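Local coordinates for hypoxic response protein 1 (Mycobacterium tuberculosis, PDB 1Y5H) that is of unknown function but belongs to the hypoxic response, forms a homodimer of CBS-domain chains, probably binds zinc and does not seem to bind AMP, at residues E23-T26 against Q32-R35; A41-G46 against H52-D57. All blocks are in the same frame, centred on the assembly; numbering follows the deposited sequence.

Contact 1: E23-T26 against Q32-R35; sequences EHET and QYMR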
ATOM      1  N   GLU A  23      16.824   9.968   6.923  1.00 15.90           N
ATOM      2  CA  GLU A  23      15.664  10.793   7.246  1.00 16.99           C
ATOM      3  C   GLU A  23      15.526  12.019   6.345  1.00 16.42           C
ATOM      4  O   GLU A  23      14.426  12.544   6.176  1.00 15.66           O
ATOM      5  CB  GLU A  23      15.735  11.262   8.705  1.00 20.86           C
ATOM      6  CG  GLU A  23      16.965  12.118   8.996  1.00 25.10           C
ATOM      7  CD  GLU A  23      16.878  12.888  10.307  1.00 33.34           C
ATOM      8  OE1 GLU A  23      15.920  13.673  10.475  1.00 34.51           O
ATOM      9  OE2 GLU A  23      17.774  12.717  11.160  1.00 33.69           O
ATOM     10  N   HIS A  24      16.632  12.481   5.769  1.00 15.59           N
ATOM     11  CA  HIS A  24      16.588  13.659   4.906  1.00 16.31           C
ATOM     12  C   HIS A  24      16.362  13.345   3.433  1.00 16.66           C
ATOM     13  O   HIS A  24      16.294  14.258   2.604  1.00 16.99           O
ATOM     14  CB  HIS A  24      17.871  14.477   5.064  1.00 18.65           C
ATOM     15  CG  HIS A  24      18.123  14.933   6.467  1.00 23.70           C
ATOM     16  ND1 HIS A  24      17.255  15.760   7.148  1.00 27.72           N
ATOM     17  CD2 HIS A  24      19.126  14.650   7.332  1.00 27.27           C
ATOM     18  CE1 HIS A  24      17.710  15.963   8.371  1.00 28.64           C
ATOM     19  NE2 HIS A  24      18.844  15.300   8.509  1.00 28.84           N
ATOM     20  N   GLU A  25      16.259  12.062   3.097  1.00 16.34           N
ATOM     21  CA  GLU A  25      16.013  11.686   1.710  1.00 16.92           C
ATOM     22  C   GLU A  25      14.571  12.075   1.366  1.00 16.08           C
ATOM     23  O   GLU A  25      13.691  12.050   2.231  1.00 17.63           O
ATOM     24  CB  GLU A  25      16.264  10.188   1.511  1.00 17.69           C
ATOM     25  CG  GLU A  25      17.724   9.819   1.814  1.00 21.67           C
ATOM     26  CD  GLU A  25      18.148   8.469   1.263  1.00 27.15           C
ATOM     27  OE1 GLU A  25      18.063   8.273   0.030  1.00 27.85           O
ATOM     28  OE2 GLU A  25      18.582   7.605   2.059  1.00 28.13           O
ATOM     29  N   THR A  26      14.338  12.462   0.115  1.00 16.90           N
ATOM     30  CA  THR A  26      13.000  12.878  -0.317  1.00 16.00           C
ATOM     31  C   THR A  26      12.041  11.699  -0.455  1.00 16.63           C
ATOM     32  O   THR A  26      12.457  10.540  -0.469  1.00 16.21           O
ATOM     33  CB  THR A  26      13.053  13.620  -1.664  1.00 17.02           C
ATOM     34  OG1 THR A  26      13.380  12.695  -2.710  1.00 18.37           O
ATOM     35  CG2 THR A  26      14.101  14.741  -1.615  1.00 15.63           C
ATOM     36  N   GLN A  32      11.694   5.227  -4.916  1.00 20.47           N
ATOM     37  CA  GLN A  32      12.630   4.481  -5.755  1.00 22.63           C
ATOM     38  C   GLN A  32      13.189   3.265  -5.021  1.00 23.00           C
ATOM     39  O   GLN A  32      13.373   2.206  -5.620  1.00 20.74           O
ATOM     40  CB  GLN A  32      13.768   5.396  -6.206  1.00 25.15           C
ATOM     41  CG  GLN A  32      13.294   6.511  -7.122  1.00 27.78           C
ATOM     42  CD  GLN A  32      14.342   7.575  -7.371  1.00 32.33           C
ATOM     43  OE1 GLN A  32      14.113   8.517  -8.131  1.00 36.21           O
ATOM     44  NE2 GLN A  32      15.497   7.438  -6.731  1.00 35.13           N
ATOM     45  N   TYR A  33      13.455   3.406  -3.725  1.00 22.39           N
ATOM     46  CA  TYR A  33      13.984   2.286  -2.949  1.00 23.32           C
ATOM     47  C   TYR A  33      12.951   1.180  -2.799  1.00 23.45           C
ATOM     48  O   TYR A  33      13.289  -0.005  -2.795  1.00 23.94           O
ATOM     49  CB  TYR A  33      14.432   2.742  -1.559  1.00 25.36           C
ATOM     50  CG  TYR A  33      15.602   3.695  -1.563  1.00 26.90           C
ATOM     51  CD1 TYR A  33      16.788   3.375  -2.226  1.00 30.04           C
ATOM     52  CD2 TYR A  33      15.538   4.906  -0.879  1.00 29.51           C
ATOM     53  CE1 TYR A  33      17.883   4.242  -2.205  1.00 30.03           C
ATOM     54  CE2 TYR A  33      16.623   5.777  -0.849  1.00 29.98           C
ATOM     55  CZ  TYR A  33      17.792   5.441  -1.513  1.00 31.99           C
ATOM     56  OH  TYR A  33      18.863   6.308  -1.484  1.00 32.88           O
HETATM   57  N   MSE A  34      11.686   1.565  -2.674  1.00 19.76           N
HETATM   58  CA  MSE A  34      10.627   0.584  -2.523  1.00 21.02           C
HETATM   59  C   MSE A  34      10.448  -0.229  -3.799  1.00 21.17           C
HETATM   60  O   MSE A  34      10.118  -1.416  -3.742  1.00 22.73           O
HETATM   61  CB  MSE A  34       9.321   1.278  -2.153  1.00 20.42           C
HETATM   62  CG  MSE A  34       9.354   1.895  -0.776  1.00 20.53           C
HETATM   63 SE   MSE A  34       7.722   2.838  -0.469  1.00 25.14          SE
HETATM   64  CE  MSE A  34       8.133   3.598   1.262  1.00 22.08           C
ATOM     65  N   ARG A  35      10.661   0.411  -4.947  1.00 22.28           N
ATOM     66  CA  ARG A  35      10.538  -0.288  -6.221  1.00 23.32           C
ATOM     67  C   ARG A  35      11.741  -1.211  -6.358  1.00 25.27           C
ATOM     68  O   ARG A  35      11.606  -2.359  -6.772  1.00 25.18           O
ATOM     69  CB  ARG A  35      10.517   0.696  -7.397  1.00 24.46           C
ATOM     70  CG  ARG A  35      10.406  -0.006  -8.755  1.00 27.52           C
ATOM     71  CD  ARG A  35      10.297   0.962  -9.927  1.00 30.39           C
ATOM     72  NE  ARG A  35      11.494   1.777 -10.103  1.00 34.23           N
ATOM     73  CZ  ARG A  35      11.703   2.577 -11.146  1.00 35.01           C
ATOM     74  NH1 ARG A  35      10.794   2.666 -12.108  1.00 33.68           N
ATOM     75  NH2 ARG A  35      12.818   3.290 -11.227  1.00 37.05           N
TER
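Glu25 and Tyr33 are the pair that joins the loop 23-26 to the helical segment 32-35, and they do so over a backbone gap of 10.7 Å between Glu25 CA and Tyr33 CA, which takes two long side chains to bridge. At the start of the loop, Glu23 turns its OE1 to a salt bridge with Arg81, while its CG rests over the centre of the His24 ring, 3.7 Å above the plane. His24 itself lies outward at the surface. Next comes Glu25, whose chain is extended beyond CG (chi2 -163°), which gives the carboxylate the length to reach the tyrosine. Tyr33 OH donates to Glu25 OE1 at 2.6 Å, a short bond received on the syn lone pair. The oxygen lies in the plane of the ring, at its edge, and Glu25 OE1 is also 3.0 Å from Tyr33 CE2. Carboxylate and ring are almost perpendicular, their planes 87° apart, which excludes stacking. The second oxygen, Glu25 OE2, accepts a bond from the backbone N of Gly22; gripped through both oxygens, the carboxylate is held against rotation. Tyr33 suits the bridge because its rigid ring also lies on Leu42 of strand 41-45 while its phenol reaches the loop. Thr26, a short hydroxyl residue suited to capping, ends the loop by binding the backbone N of Ala29 through OG1. It is the N-cap of helix 27-37, the helix of the beta-alpha-beta crossover that links parallel strands 21-22 and 41-45 in the first CBS domain.

Contact 2: A41-G46 against H52-D57; sequences ALPICG and HGMLTD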
ATOM      1  N   ALA A  41       7.515  -0.922   2.954  1.00 23.82           N
ATOM      2  CA  ALA A  41       7.905  -0.206   4.166  1.00 23.94           C
ATOM      3  C   ALA A  41       9.423  -0.160   4.286  1.00 23.47           C
ATOM      4  O   ALA A  41      10.107  -1.157   4.048  1.00 25.09           O
ATOM      5  CB  ALA A  41       7.296  -0.872   5.392  1.00 26.46           C
ATOM      6  N   LEU A  42       9.937   1.008   4.656  1.00 21.87           N
ATOM      7  CA  LEU A  42      11.375   1.222   4.796  1.00 20.83           C
ATOM      8  C   LEU A  42      11.720   1.800   6.159  1.00 18.00           C
ATOM      9  O   LEU A  42      11.013   2.663   6.671  1.00 17.10           O
ATOM     10  CB  LEU A  42      11.868   2.225   3.745  1.00 24.02           C
ATOM     11  CG  LEU A  42      11.733   1.954   2.248  1.00 27.14           C
ATOM     12  CD1 LEU A  42      11.938   3.252   1.477  1.00 29.30           C
ATOM     13  CD2 LEU A  42      12.746   0.906   1.831  1.00 27.87           C
ATOM     14  N   PRO A  43      12.808   1.316   6.778  1.00 17.27           N
ATOM     15  CA  PRO A  43      13.190   1.858   8.083  1.00 15.99           C
ATOM     16  C   PRO A  43      13.912   3.173   7.780  1.00 15.49           C
ATOM     17  O   PRO A  43      14.710   3.240   6.844  1.00 16.57           O
ATOM     18  CB  PRO A  43      14.120   0.780   8.647  1.00 17.53           C
ATOM     19  CG  PRO A  43      14.758   0.206   7.417  1.00 17.75           C
ATOM     20  CD  PRO A  43      13.605   0.123   6.437  1.00 17.62           C
ATOM     21  N   ILE A  44      13.606   4.214   8.544  1.00 15.21           N
ATOM     22  CA  ILE A  44      14.211   5.533   8.332  1.00 15.69           C
ATOM     23  C   ILE A  44      15.098   5.896   9.519  1.00 17.74           C
ATOM     24  O   ILE A  44      14.670   5.804  10.668  1.00 17.16           O
ATOM     25  CB  ILE A  44      13.103   6.611   8.154  1.00 14.72           C
ATOM     26  CG1 ILE A  44      12.153   6.196   7.020  1.00 17.66           C
ATOM     27  CG2 ILE A  44      13.724   7.973   7.864  1.00 17.78           C
ATOM     28  CD1 ILE A  44      12.837   5.941   5.689  1.00 17.43           C
ATOM     29  N   CYS A  45      16.327   6.328   9.242  1.00 18.50           N
ATOM     30  CA  CYS A  45      17.267   6.657  10.309  1.00 20.37           C
ATOM     31  C   CYS A  45      17.925   8.016  10.231  1.00 21.70           C
ATOM     32  O   CYS A  45      18.016   8.631   9.169  1.00 20.18           O
ATOM     33  CB  CYS A  45      18.408   5.644  10.350  1.00 22.94           C
ATOM     34  SG  CYS A  45      17.968   3.931  10.740  1.00 26.83           S
ATOM     35  N   GLY A  46      18.406   8.451  11.389  1.00 23.54           N
ATOM     36  CA  GLY A  46      19.140   9.694  11.485  1.00 26.87           C
ATOM     37  C   GLY A  46      20.591   9.252  11.391  1.00 29.74           C
ATOM     38  O   GLY A  46      20.891   8.274  10.710  1.00 30.57           O
ATOM     39  N   HIS A  52      14.432   6.324  13.315  1.00 25.24           N
ATOM     40  CA  HIS A  52      13.495   7.432  13.500  1.00 25.84           C
ATOM     41  C   HIS A  52      12.053   6.990  13.287  1.00 24.13           C
ATOM     42  O   HIS A  52      11.122   7.593  13.822  1.00 26.70           O
ATOM     43  CB  HIS A  52      13.828   8.570  12.534  1.00 30.79           C
ATOM     44  CG  HIS A  52      14.872   9.507  13.050  1.00 34.42           C
ATOM     45  ND1 HIS A  52      16.008   9.074  13.696  1.00 36.48           N
ATOM     46  CD2 HIS A  52      14.959  10.858  13.000  1.00 36.78           C
ATOM     47  CE1 HIS A  52      16.751  10.116  14.024  1.00 35.76           C
ATOM     48  NE2 HIS A  52      16.137  11.210  13.613  1.00 35.77           N
ATOM     49  N   GLY A  53      11.873   5.935  12.499  1.00 19.49           N
ATOM     50  CA  GLY A  53      10.538   5.424  12.242  1.00 18.47           C
ATOM     51  C   GLY A  53      10.486   4.581  10.986  1.00 19.08           C
ATOM     52  O   GLY A  53      11.522   4.273  10.401  1.00 19.98           O
HETATM   53  N   MSE A  54       9.280   4.176  10.597  1.00 18.95           N
HETATM   54  CA  MSE A  54       9.062   3.383   9.392  1.00 18.26           C
HETATM   55  C   MSE A  54       8.230   4.219   8.428  1.00 18.26           C
HETATM   56  O   MSE A  54       7.327   4.953   8.846  1.00 19.71           O
HETATM   57  CB  MSE A  54       8.296   2.093   9.704  1.00 21.41           C
HETATM   58  CG  MSE A  54       9.054   1.040  10.506  1.00 22.25           C
HETATM   59 SE   MSE A  54      10.497   0.189   9.545  1.00 25.84          SE
HETATM   60  CE  MSE A  54       9.497  -0.795   8.233  1.00 26.59           C
ATOM     61  N   LEU A  55       8.546   4.113   7.145  1.00 18.85           N
ATOM     62  CA  LEU A  55       7.820   4.832   6.106  1.00 17.74           C
ATOM     63  C   LEU A  55       7.209   3.784   5.187  1.00 18.28           C
ATOM     64  O   LEU A  55       7.914   2.904   4.701  1.00 19.14           O
ATOM     65  CB  LEU A  55       8.773   5.713   5.292  1.00 18.62           C
ATOM     66  CG  LEU A  55       8.107   6.505   4.156  1.00 17.21           C
ATOM     67  CD1 LEU A  55       7.260   7.626   4.744  1.00 17.41           C
ATOM     68  CD2 LEU A  55       9.173   7.070   3.221  1.00 17.81           C
ATOM     69  N   THR A  56       5.904   3.874   4.943  1.00 18.27           N
ATOM     70  CA  THR A  56       5.247   2.916   4.065  1.00 19.24           C
ATOM     71  C   THR A  56       4.844   3.577   2.755  1.00 18.16           C
ATOM     72  O   THR A  56       4.801   4.808   2.649  1.00 18.56           O
ATOM     73  CB  THR A  56       3.978   2.321   4.707  1.00 20.43           C
ATOM     74  OG1 THR A  56       2.993   3.350   4.876  1.00 21.81           O
ATOM     75  CG2 THR A  56       4.310   1.699   6.061  1.00 21.36           C
ATOM     76  N   ASP A  57       4.556   2.754   1.754  1.00 20.56           N
ATOM     77  CA  ASP A  57       4.140   3.289   0.473  1.00 18.86           C
ATOM     78  C   ASP A  57       2.841   4.072   0.625  1.00 19.73           C
ATOM     79  O   ASP A  57       2.694   5.146   0.033  1.00 18.44           O
ATOM     80  CB  ASP A  57       3.997   2.164  -0.572  1.00 20.79           C
ATOM     81  CG  ASP A  57       3.217   0.949  -0.063  1.00 22.18           C
ATOM     82  OD1 ASP A  57       3.205  -0.062  -0.795  1.00 24.39           O
ATOM     83  OD2 ASP A  57       2.623   0.986   1.036  1.00 22.67           O
TER
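Ile44 and Leu55 meet on the helix-covered face of the sheet, Ile44 CG1 lying 3.8 Å from Leu55 CB as the two branched chains cross at a slant. Both pack onto helix 76-80, and Leu55 also reaches Ala30 of helix 27-37; Leu42, on the same face, lies against Tyr33 and Met34 of that helix. Branched aliphatics suit this sheet-to-helix interface. On the opposite face, Met54 (a selenomethionine) bends at each torsion, chi2 being -70°, and folds over the neighbouring strand: Met54 SE sits 3.5 Å from Pro43 CA, and Met54 CE touches Ala41 CB at 3.6 Å. This face turns to strand 107-112, where Met54 also meets Arg107 and Pro109. Pro43 costs this hairpin no hydrogen bond, because in its non-hydrogen-bonded pair with Met54 its N points away from strand 51-56. The strands form the antiparallel hairpin of the first CBS domain. Leu42 and Leu55 exchange two bonds, Leu42 N to Leu55 O at 2.8 Å and Leu55 N to Leu42 O at 2.9 Å. Nearer the turn, a classic beta bulge sets His52 and Gly53 opposite Ile44: Ile44 O accepts His52 N at 2.7 Å and, weakly, Gly53 N at 3.3 Å. Gly53 adopts a backbone (phi 160°) that glycine tolerates readily. At this polar end the imidazole lies along the backbone of Gly46, which has no side chain to obstruct it, and His52 ND1 bonds to Arg50 O. At the other end, Thr56 N-caps helix 57-65 through Asp59 N, and Asp57 forms a salt bridge with Arg58 of the second subunit.

In the fold
Contact 1 closes before contact 2 opens, and helix 27-37 leads directly into strand 41-45; their centres are 9 Å apart. Glu23 joins them: its N is 2.9 Å from Cys45 O, a probable hydrogen bond in keeping with the parallel pairing of strands 21-22 and 41-45, and its CA packs on Ile44 CG2 at 3.5 Å. Cys45 is also tied by a disulfide to Cys20, just before strand 21-22. Contact 1 sits at the surface, away from the disulfide and the probable zinc ligands, whereas contact 2 lies near the chain's centre; there the side chain of Met54 is about 9 Å from that of His103, a probable zinc ligand.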